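PDB 4OR8: membrane-associated protein VP24 from Marburg virus - Musoke, Kenya, 1980, which may act as a minor matrix protein with a role in nucleocapsid assembly and virion budding, and interacts with the viral nucleoprotein. Local coordinates for residues R206-D219 and S230-R244. Residues are numbered along the deposited sequence; the frame is centred on the assembly and turned at random.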
# COMPACT_ATOMS: atom_id res chain seq x y z
N ARG B 206 -7.29 6.18 -6.12
CA ARG B 206 -6.79 5.08 -5.32
C ARG B 206 -6.81 3.76 -6.09
O ARG B 206 -7.85 3.33 -6.59
CB ARG B 206 -7.58 4.93 -4.02
CG ARG B 206 -7.04 3.83 -3.12
CD ARG B 206 -7.75 3.79 -1.78
NE ARG B 206 -7.03 2.93 -0.85
CZ ARG B 206 -7.32 2.82 0.44
NH1 ARG B 206 -8.32 3.52 0.97
NH2 ARG B 206 -6.61 2.00 1.21
N VAL B 207 -5.64 3.14 -6.20
CA VAL B 207 -5.53 1.81 -6.77
C VAL B 207 -5.07 0.84 -5.69
O VAL B 207 -4.87 1.24 -4.54
CB VAL B 207 -4.55 1.79 -7.96
CG1 VAL B 207 -5.16 2.48 -9.16
CG2 VAL B 207 -3.22 2.44 -7.59
N ASN B 208 -4.90 -0.43 -6.04
CA ASN B 208 -4.46 -1.43 -5.07
C ASN B 208 -3.06 -1.14 -4.52
O ASN B 208 -2.76 -1.47 -3.37
CB ASN B 208 -4.49 -2.83 -5.69
CG ASN B 208 -5.89 -3.33 -5.91
OD1 ASN B 208 -6.80 -3.03 -5.14
ND2 ASN B 208 -6.08 -4.11 -6.98
N MET B 209 -2.22 -0.52 -5.33
CA MET B 209 -0.83 -0.28 -4.96
C MET B 209 -0.66 1.02 -4.18
O MET B 209 0.36 1.22 -3.51
CB MET B 209 0.06 -0.26 -6.21
CG MET B 209 0.13 -1.60 -6.91
SD MET B 209 1.34 -1.61 -8.24
CE MET B 209 2.81 -1.06 -7.37
N GLY B 210 -1.65 1.89 -4.26
CA GLY B 210 -1.58 3.17 -3.58
C GLY B 210 -2.40 4.21 -4.31
O GLY B 210 -3.51 3.94 -4.75
N PHE B 211 -1.84 5.40 -4.46
CA PHE B 211 -2.56 6.50 -5.07
C PHE B 211 -1.92 6.95 -6.36
O PHE B 211 -0.76 7.38 -6.38
CB PHE B 211 -2.69 7.66 -4.09
CG PHE B 211 -3.43 7.31 -2.83
CD1 PHE B 211 -4.81 7.37 -2.79
CD2 PHE B 211 -2.74 6.90 -1.70
CE1 PHE B 211 -5.50 7.04 -1.63
CE2 PHE B 211 -3.42 6.57 -0.54
CZ PHE B 211 -4.80 6.64 -0.51
N LEU B 212 -2.66 6.85 -7.45
CA LEU B 212 -2.19 7.30 -8.75
C LEU B 212 -2.42 8.80 -8.85
O LEU B 212 -3.56 9.26 -8.82
CB LEU B 212 -2.94 6.57 -9.87
CG LEU B 212 -2.24 6.44 -11.22
CD1 LEU B 212 -0.90 5.74 -11.08
CD2 LEU B 212 -3.14 5.69 -12.20
N VAL B 213 -1.34 9.56 -8.95
CA VAL B 213 -1.43 11.01 -9.04
C VAL B 213 -1.22 11.47 -10.48
O VAL B 213 -0.15 11.29 -11.05
CB VAL B 213 -0.41 11.71 -8.13
CG1 VAL B 213 -0.46 13.21 -8.32
CG2 VAL B 213 -0.66 11.34 -6.67
N GLU B 214 -2.26 12.07 -11.05
CA GLU B 214 -2.26 12.44 -12.46
C GLU B 214 -2.46 13.95 -12.65
O GLU B 214 -3.35 14.54 -12.04
CB GLU B 214 -3.36 11.68 -13.19
CG GLU B 214 -3.78 12.28 -14.50
CD GLU B 214 -5.02 11.61 -15.07
OE1 GLU B 214 -5.56 10.70 -14.41
OE2 GLU B 214 -5.45 12.00 -16.18
N VAL B 215 -1.63 14.56 -13.49
CA VAL B 215 -1.74 15.99 -13.76
C VAL B 215 -1.85 16.30 -15.25
O VAL B 215 -0.99 15.90 -16.04
CB VAL B 215 -0.55 16.77 -13.18
CG1 VAL B 215 -0.68 18.26 -13.50
CG2 VAL B 215 -0.43 16.55 -11.69
N ARG B 216 -2.91 17.01 -15.63
CA ARG B 216 -3.05 17.47 -17.01
C ARG B 216 -2.81 18.98 -17.07
O ARG B 216 -3.61 19.77 -16.57
CB ARG B 216 -4.44 17.14 -17.55
CG ARG B 216 -4.76 15.65 -17.55
CD ARG B 216 -6.19 15.39 -17.98
NE ARG B 216 -6.53 13.97 -17.98
CZ ARG B 216 -7.72 13.49 -18.32
NH1 ARG B 216 -8.70 14.31 -18.67
NH2 ARG B 216 -7.93 12.18 -18.29
N ARG B 217 -1.69 19.37 -17.67
CA ARG B 217 -1.29 20.76 -17.69
C ARG B 217 -1.05 21.27 -19.11
O ARG B 217 -1.27 20.55 -20.09
CB ARG B 217 -0.01 20.95 -16.87
CG ARG B 217 1.19 20.20 -17.41
CD ARG B 217 2.48 20.69 -16.78
NE ARG B 217 2.59 20.34 -15.37
CZ ARG B 217 3.43 19.44 -14.89
NH1 ARG B 217 4.25 18.79 -15.71
NH2 ARG B 217 3.47 19.18 -13.59
N ILE B 218 -0.62 22.52 -19.22
CA ILE B 218 -0.23 23.09 -20.50
C ILE B 218 1.24 23.47 -20.46
O ILE B 218 1.66 24.30 -19.66
CB ILE B 218 -1.06 24.33 -20.85
CG1 ILE B 218 -2.52 23.94 -21.09
CG2 ILE B 218 -0.49 25.02 -22.08
CD1 ILE B 218 -3.40 25.10 -21.49
N ASP B 219 2.03 22.84 -21.32
CA ASP B 219 3.46 23.09 -21.38
C ASP B 219 3.79 24.25 -22.31
O ASP B 219 3.22 24.38 -23.39
CB ASP B 219 4.21 21.83 -21.81
CG ASP B 219 4.60 20.96 -20.64
OD1 ASP B 219 4.11 21.21 -19.52
OD2 ASP B 219 5.38 20.01 -20.84
N SER B 230 1.08 23.52 -25.55
CA SER B 230 0.55 22.20 -25.86
C SER B 230 0.02 21.50 -24.61
O SER B 230 0.45 21.78 -23.50
CB SER B 230 1.62 21.33 -26.52
OG SER B 230 1.09 20.07 -26.90
N GLU B 231 -0.93 20.58 -24.81
CA GLU B 231 -1.47 19.80 -23.72
C GLU B 231 -0.45 18.76 -23.26
O GLU B 231 0.09 18.02 -24.07
CB GLU B 231 -2.76 19.10 -24.16
CG GLU B 231 -3.43 18.28 -23.06
CD GLU B 231 -4.05 19.14 -21.98
OE1 GLU B 231 -4.40 20.30 -22.26
OE2 GLU B 231 -4.19 18.64 -20.83
N SER B 232 -0.20 18.72 -21.96
CA SER B 232 0.78 17.80 -21.40
C SER B 232 0.17 16.95 -20.28
O SER B 232 -0.67 17.43 -19.51
CB SER B 232 1.99 18.57 -20.88
OG SER B 232 2.86 17.72 -20.16
N VAL B 233 0.58 15.69 -20.20
CA VAL B 233 0.07 14.79 -19.18
C VAL B 233 1.20 14.05 -18.47
O VAL B 233 1.99 13.35 -19.10
CB VAL B 233 -0.91 13.75 -19.77
CG1 VAL B 233 -1.26 12.70 -18.74
CG2 VAL B 233 -2.16 14.44 -20.29
N VAL B 234 1.27 14.21 -17.15
CA VAL B 234 2.23 13.47 -16.35
C VAL B 234 1.49 12.70 -15.28
O VAL B 234 0.36 13.05 -14.91
CB VAL B 234 3.26 14.40 -15.67
CG1 VAL B 234 4.08 15.14 -16.71
CG2 VAL B 234 2.58 15.37 -14.72
N PHE B 235 2.10 11.63 -14.78
CA PHE B 235 1.50 10.85 -13.71
C PHE B 235 2.54 10.03 -12.96
O PHE B 235 3.55 9.63 -13.52
CB PHE B 235 0.38 9.95 -14.24
CG PHE B 235 0.86 8.81 -15.09
CD1 PHE B 235 1.13 9.00 -16.43
CD2 PHE B 235 1.01 7.54 -14.55
CE1 PHE B 235 1.57 7.95 -17.22
CE2 PHE B 235 1.45 6.49 -15.34
CZ PHE B 235 1.73 6.70 -16.67
N GLY B 236 2.26 9.79 -11.68
CA GLY B 236 3.13 8.98 -10.85
C GLY B 236 2.31 8.18 -9.87
O GLY B 236 1.09 8.33 -9.80
N LEU B 237 2.98 7.33 -9.09
CA LEU B 237 2.29 6.48 -8.14
C LEU B 237 2.88 6.63 -6.75
O LEU B 237 4.05 6.33 -6.53
CB LEU B 237 2.37 5.02 -8.58
CG LEU B 237 1.71 3.97 -7.69
CD1 LEU B 237 0.22 4.23 -7.59
CD2 LEU B 237 1.99 2.57 -8.20
N VAL B 238 2.06 7.11 -5.81
CA VAL B 238 2.49 7.19 -4.42
C VAL B 238 2.00 5.97 -3.65
O VAL B 238 0.80 5.71 -3.57
CB VAL B 238 1.99 8.47 -3.73
CG1 VAL B 238 2.39 8.48 -2.27
CG2 VAL B 238 2.54 9.71 -4.43
N ALA B 239 2.95 5.21 -3.11
CA ALA B 239 2.64 3.99 -2.37
C ALA B 239 1.84 4.30 -1.12
O ALA B 239 2.07 5.31 -0.46
CB ALA B 239 3.91 3.25 -2.02
N GLU B 240 0.91 3.42 -0.80
CA GLU B 240 -0.01 3.60 0.32
C GLU B 240 0.70 3.87 1.64
O GLU B 240 0.27 4.72 2.43
CB GLU B 240 -0.90 2.36 0.44
CG GLU B 240 -2.06 2.49 1.39
CD GLU B 240 -2.99 1.30 1.32
OE1 GLU B 240 -2.87 0.51 0.35
OE2 GLU B 240 -3.83 1.13 2.22
N ALA B 241 1.80 3.15 1.89
CA ALA B 241 2.55 3.27 3.13
C ALA B 241 3.09 4.69 3.38
O ALA B 241 3.19 5.13 4.52
CB ALA B 241 3.67 2.26 3.17
N VAL B 242 3.42 5.38 2.30
CA VAL B 242 3.91 6.76 2.38
C VAL B 242 2.96 7.66 3.15
O VAL B 242 3.37 8.47 3.98
CB VAL B 242 4.12 7.35 0.97
CG1 VAL B 242 4.44 8.83 1.05
CG2 VAL B 242 5.22 6.59 0.23
N LEU B 243 1.67 7.51 2.87
CA LEU B 243 0.65 8.36 3.47
C LEU B 243 0.03 7.75 4.72
O LEU B 243 -0.42 8.47 5.61
CB LEU B 243 -0.44 8.69 2.45
CG LEU B 243 0.06 9.26 1.13
CD1 LEU B 243 -1.08 9.49 0.16
CD2 LEU B 243 0.83 10.55 1.36
N ARG B 244 0.01 6.42 4.80
CA ARG B 244 -0.59 5.74 5.94
C ARG B 244 0.19 6.00 7.22
O ARG B 244 -0.37 6.03 8.31
CB ARG B 244 -0.69 4.23 5.67
CG ARG B 244 -1.42 3.48 6.76
CD ARG B 244 -1.63 2.03 6.38
NE ARG B 244 -2.53 1.88 5.24
CZ ARG B 244 -3.85 2.02 5.31
NH1 ARG B 244 -4.43 2.33 6.46
NH2 ARG B 244 -4.59 1.86 4.22
O HOH W 1 -7.96 2.09 3.82
O HOH W 2 -4.78 1.66 -1.89
O HOH W 3 -1.24 -0.52 -1.22
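Phe211 and Val238 open a ladder of ten backbone hydrogen bonds that runs to Asp219 and Ser230 and defines an antiparallel beta hairpin. Its first rung is nearly straight, with Phe211 N to Val238 O at 2.8 Å and 177° at the hydrogen. The directions of the two strand segments differ by 141°, short of the 180° of a strictly antiparallel pair, so the hairpin is twisted.

Packing is tight at the Gly210 end. Leu237 divides its branches there: CD1 rests 3.5 Å from Phe211 O and also meets Leu212 and Val207, while CD2 lies 3.8 Å from Met209 CE. The bend near the end of the Met209 chain brings that methyl across the leucine. On the face carrying Phe211, Val213 and Val238, Leu243 of helix 240-244 brings CD1 to 3.6 Å from Phe211 CD2, and helix 104-115 covers Val213, Val238 and Leu243. Phe179 stacks edge-to-face on Phe211.

The far end is looser. Ser230, Glu231 and Ile218 are exposed, and beyond the backbone rungs the polar side-chain link from Ser232 OG to Asp219 OD2 is weak at 3.5 Å. Between the two ends, Arg217 lays one face of its guanidinium over Val234 CG2.

Beside the tight end, Arg206 reaches Glu240 through its fully extended chain, NH2 to OE2 measuring 3.1 Å, although the OE2 position is uncertain. The guanidinium and carboxylate planes stand 83° apart. One water links Arg206 NE, Val207 O and Glu240 OE1, and another joins Asn208 O to OE1; Leu181 O holds Arg206 NH1. Arg244 of the second subunit also pairs with the uncertain OE2. The chemistry implies a largely apolar end at Gly210, away from the turn, bordered by hydrated charges whose arginines would probably offset repulsion between Glu240 and Glu240 of the second subunit.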